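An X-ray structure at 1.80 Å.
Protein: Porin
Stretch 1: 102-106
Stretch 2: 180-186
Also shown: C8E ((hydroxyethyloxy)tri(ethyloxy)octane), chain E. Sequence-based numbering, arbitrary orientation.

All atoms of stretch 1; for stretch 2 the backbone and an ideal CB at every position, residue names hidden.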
# COMPACT_ATOMS: atom_id res chain seq x y z
N ILE A 102 18.36 13.74 -17.16
CA ILE A 102 19.66 14.35 -17.13
C ILE A 102 20.39 13.74 -15.92
O ILE A 102 19.75 13.51 -14.88
CB ILE A 102 19.46 15.91 -17.05
CG1 ILE A 102 19.00 16.44 -18.42
CG2 ILE A 102 20.74 16.63 -16.60
CD1 ILE A 102 18.73 17.99 -18.40
N PRO A 103 21.73 13.49 -15.98
CA PRO A 103 22.46 12.78 -14.94
C PRO A 103 22.85 13.65 -13.78
O PRO A 103 24.03 14.01 -13.62
CB PRO A 103 23.65 12.17 -15.69
CG PRO A 103 23.93 13.16 -16.79
CD PRO A 103 22.54 13.60 -17.22
N TYR A 104 21.88 14.05 -12.95
CA TYR A 104 22.22 14.86 -11.81
C TYR A 104 22.89 13.97 -10.78
O TYR A 104 22.56 12.79 -10.63
CB TYR A 104 20.97 15.53 -11.19
CG TYR A 104 20.30 16.47 -12.20
CD1 TYR A 104 20.86 17.71 -12.43
CD2 TYR A 104 19.15 16.10 -12.89
CE1 TYR A 104 20.25 18.56 -13.34
CE2 TYR A 104 18.55 16.96 -13.80
CZ TYR A 104 19.12 18.18 -14.00
OH TYR A 104 18.60 19.06 -14.91
N LEU A 105 23.84 14.57 -10.07
CA LEU A 105 24.58 13.87 -9.04
C LEU A 105 23.79 13.68 -7.76
O LEU A 105 23.97 12.65 -7.10
CB LEU A 105 25.91 14.66 -8.75
CG LEU A 105 26.97 14.08 -7.73
CD1 LEU A 105 27.55 12.79 -8.29
CD2 LEU A 105 28.07 15.09 -7.48
N THR A 106 22.91 14.61 -7.31
CA THR A 106 22.27 14.49 -6.00
C THR A 106 20.73 14.49 -6.10
O THR A 106 20.20 14.71 -7.20
CB THR A 106 22.77 15.64 -5.02
OG1 THR A 106 22.16 16.87 -5.45
CG2 THR A 106 24.33 15.75 -4.96
N UNK A 180 35.15 11.79 -2.54
CA UNK A 180 34.18 12.88 -2.67
C UNK A 180 33.83 13.14 -4.13
O UNK A 180 34.70 12.94 -5.01
CB UNK A 180 34.73 14.16 -2.03
N UNK A 181 32.62 13.61 -4.44
CA UNK A 181 32.23 13.81 -5.83
C UNK A 181 31.68 15.24 -5.99
O UNK A 181 31.22 15.83 -5.00
CB UNK A 181 31.19 12.77 -6.26
N UNK A 182 31.73 15.83 -7.17
CA UNK A 182 31.11 17.12 -7.41
C UNK A 182 30.80 17.22 -8.86
O UNK A 182 31.35 16.45 -9.67
CB UNK A 182 32.00 18.28 -6.96
N UNK A 183 29.86 18.10 -9.23
CA UNK A 183 29.48 18.28 -10.63
C UNK A 183 28.95 19.71 -10.75
O UNK A 183 28.25 20.18 -9.85
CB UNK A 183 28.44 17.25 -11.08
N UNK A 184 29.34 20.37 -11.82
CA UNK A 184 28.89 21.71 -12.14
C UNK A 184 28.05 21.59 -13.38
O UNK A 184 28.45 20.86 -14.29
CB UNK A 184 30.05 22.68 -12.33
N UNK A 185 26.89 22.25 -13.49
CA UNK A 185 26.05 22.16 -14.68
C UNK A 185 25.73 23.57 -15.24
O UNK A 185 25.59 24.52 -14.45
CB UNK A 185 24.76 21.41 -14.35
N UNK A 186 25.60 23.65 -16.56
CA UNK A 186 25.09 24.84 -17.26
C UNK A 186 23.94 24.26 -18.03
O UNK A 186 24.07 23.20 -18.65
CB UNK A 186 26.12 25.54 -18.15
C1 C8E E . 27.15 11.99 -12.57
C2 C8E E . 26.43 10.75 -12.10
C3 C8E E . 25.94 10.07 -13.33
C4 C8E E . 25.17 8.90 -12.81
C5 C8E E . 24.03 8.49 -13.74
C6 C8E E . 24.46 8.17 -15.17
C7 C8E E . 23.37 7.42 -15.96
C8 C8E E . 23.97 7.21 -17.32
O9 C8E E . 23.44 6.28 -18.24
C10 C8E E . 24.44 5.41 -18.76
C11 C8E E . 23.95 4.68 -19.96
O12 C8E E . 24.46 3.39 -20.26
C13 C8E E . 23.66 2.34 -19.71
C14 C8E E . 24.37 1.34 -18.78
O15 C8E E . 25.56 0.67 -19.26
C16 C8E E . 25.48 -0.78 -19.25
C17 C8E E . 25.44 -1.51 -20.62
O18 C8E E . 25.80 -2.90 -20.86
C19 C8E E . 27.23 -3.09 -21.05
C20 C8E E . 27.72 -3.68 -22.40
O21 C8E E . 26.81 -3.32 -23.45

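Stretch 2 runs as an extended strand from position 181 onward, so its CA-to-CB bonds alternate, and those at 181, 183 and 185 are the ones directed toward the irregular segment 102-106. The nearest pair of CA atoms across the two stretches, L105 CA and the CA of position 183, is separated by 6.8 Å, so the contact is made by side chains reaching across, in part to main-chain atoms.

Position 180 precedes the strand, and its ideal CB has nothing of stretch 1 within 5.5 Å. Stretch 1 therefore sets no preference, and polar or apolar residues would serve equally. The deposited residue is D180, whose OD1 is hydrogen-bonded elsewhere in the structure.

At position 181 the CB points toward stretch 1 and lies 4.1 Å from L105 CD2. What is offered here is the pair of leucine methyls, CD1 and CD2 of L105, with no donor or acceptor close by, so an apolar side chain such as leucine, isoleucine, valine or methionine would suit. The residue is M181. Its CB packs against L105 CD2 at 4.0 Å, and with chi1 in the m well and chi2 in t M181 SD comes to 4.2 Å from L105 CD1.

At position 182 the CB points away, 5.1 Å from L105 CD2, and the side chain is free of demands from stretch 1; a polar, charged or apolar residue could stand here. It is E182, and its contribution is made by the backbone, with CA lying 3.7 Å from L105 CD2. The leucine methyl thus rests against the main chain of the strand.

Position 183 is the most informative. Its CB points toward stretch 1, 4.2 Å from L105 CD2, which alone would admit an apolar residue. Farther out, however, the carbonyl oxygen of P103 is an acceptor that a side chain of some length could reach. Glutamine, lysine or arginine would fit that description, and a leucine or methionine would fill space without using the oxygen. The deposited Q183 extends with chi1 and chi2 both t, and its NE2 donates to P103 O at 2.9 Å with a nearly straight N-H...O angle of 168°. The amide's other end, OE1, comes within 3.0 Å of C1 of the bound C8E, so the detergent's alkyl end lies beside this link.

Position 184 has its CB beyond 5.5 Å of any atom in stretch 1, so many residues are compatible; L184 occupies it, on the surface.

At position 185 the CB again points toward stretch 1, but its nearest visible neighbour, Y104 CE1, is 5.4 Å away. That gap suits a medium or long side chain, whether apolar or aromatic to pack near the ring, or polar. The residue is E185. Its OE2 approaches Y104 CD1 to 4.0 Å, oblique to the ring, and accepts a hydrogen bond from Q183 NE2 at 2.9 Å. The same amide nitrogen therefore serves both P103 O and this carboxylate.

Position 186 is out of reach, and stretch 1 gives no guidance; L186 lies on the surface.

Stretch 2, residues 180-186: DMEQLEL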
# COMPACT_ATOMS: atom_id res chain seq x y z
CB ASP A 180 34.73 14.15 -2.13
CG ASP A 180 34.93 14.19 -0.65
OD1 ASP A 180 34.32 13.40 0.07
OD2 ASP A 180 35.70 15.04 -0.20
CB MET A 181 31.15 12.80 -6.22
CG MET A 181 31.47 11.32 -5.92
SD MET A 181 30.41 10.10 -6.69
CE MET A 181 29.98 9.37 -5.17
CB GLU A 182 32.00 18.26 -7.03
CG GLU A 182 33.30 18.30 -7.79
CD GLU A 182 34.04 19.62 -7.67
OE1 GLU A 182 34.19 20.14 -6.56
OE2 GLU A 182 34.46 20.12 -8.72
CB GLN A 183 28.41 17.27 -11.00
CG GLN A 183 28.01 17.27 -12.44
CD GLN A 183 27.08 16.12 -12.69
OE1 GLN A 183 27.53 15.00 -12.71
NE2 GLN A 183 25.78 16.20 -12.90
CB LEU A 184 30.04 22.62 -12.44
CG LEU A 184 29.67 24.05 -12.90
CD1 LEU A 184 29.39 24.99 -11.71
CD2 LEU A 184 30.80 24.57 -13.76
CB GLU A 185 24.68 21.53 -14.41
CG GLU A 185 24.58 20.08 -13.95
CD GLU A 185 24.42 19.85 -12.46
OE1 GLU A 185 23.97 20.71 -11.71
OE2 GLU A 185 24.74 18.77 -12.03
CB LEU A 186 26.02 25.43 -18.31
CG LEU A 186 27.34 25.85 -17.75
CD1 LEU A 186 28.26 26.16 -18.91
CD2 LEU A 186 27.14 26.99 -16.77
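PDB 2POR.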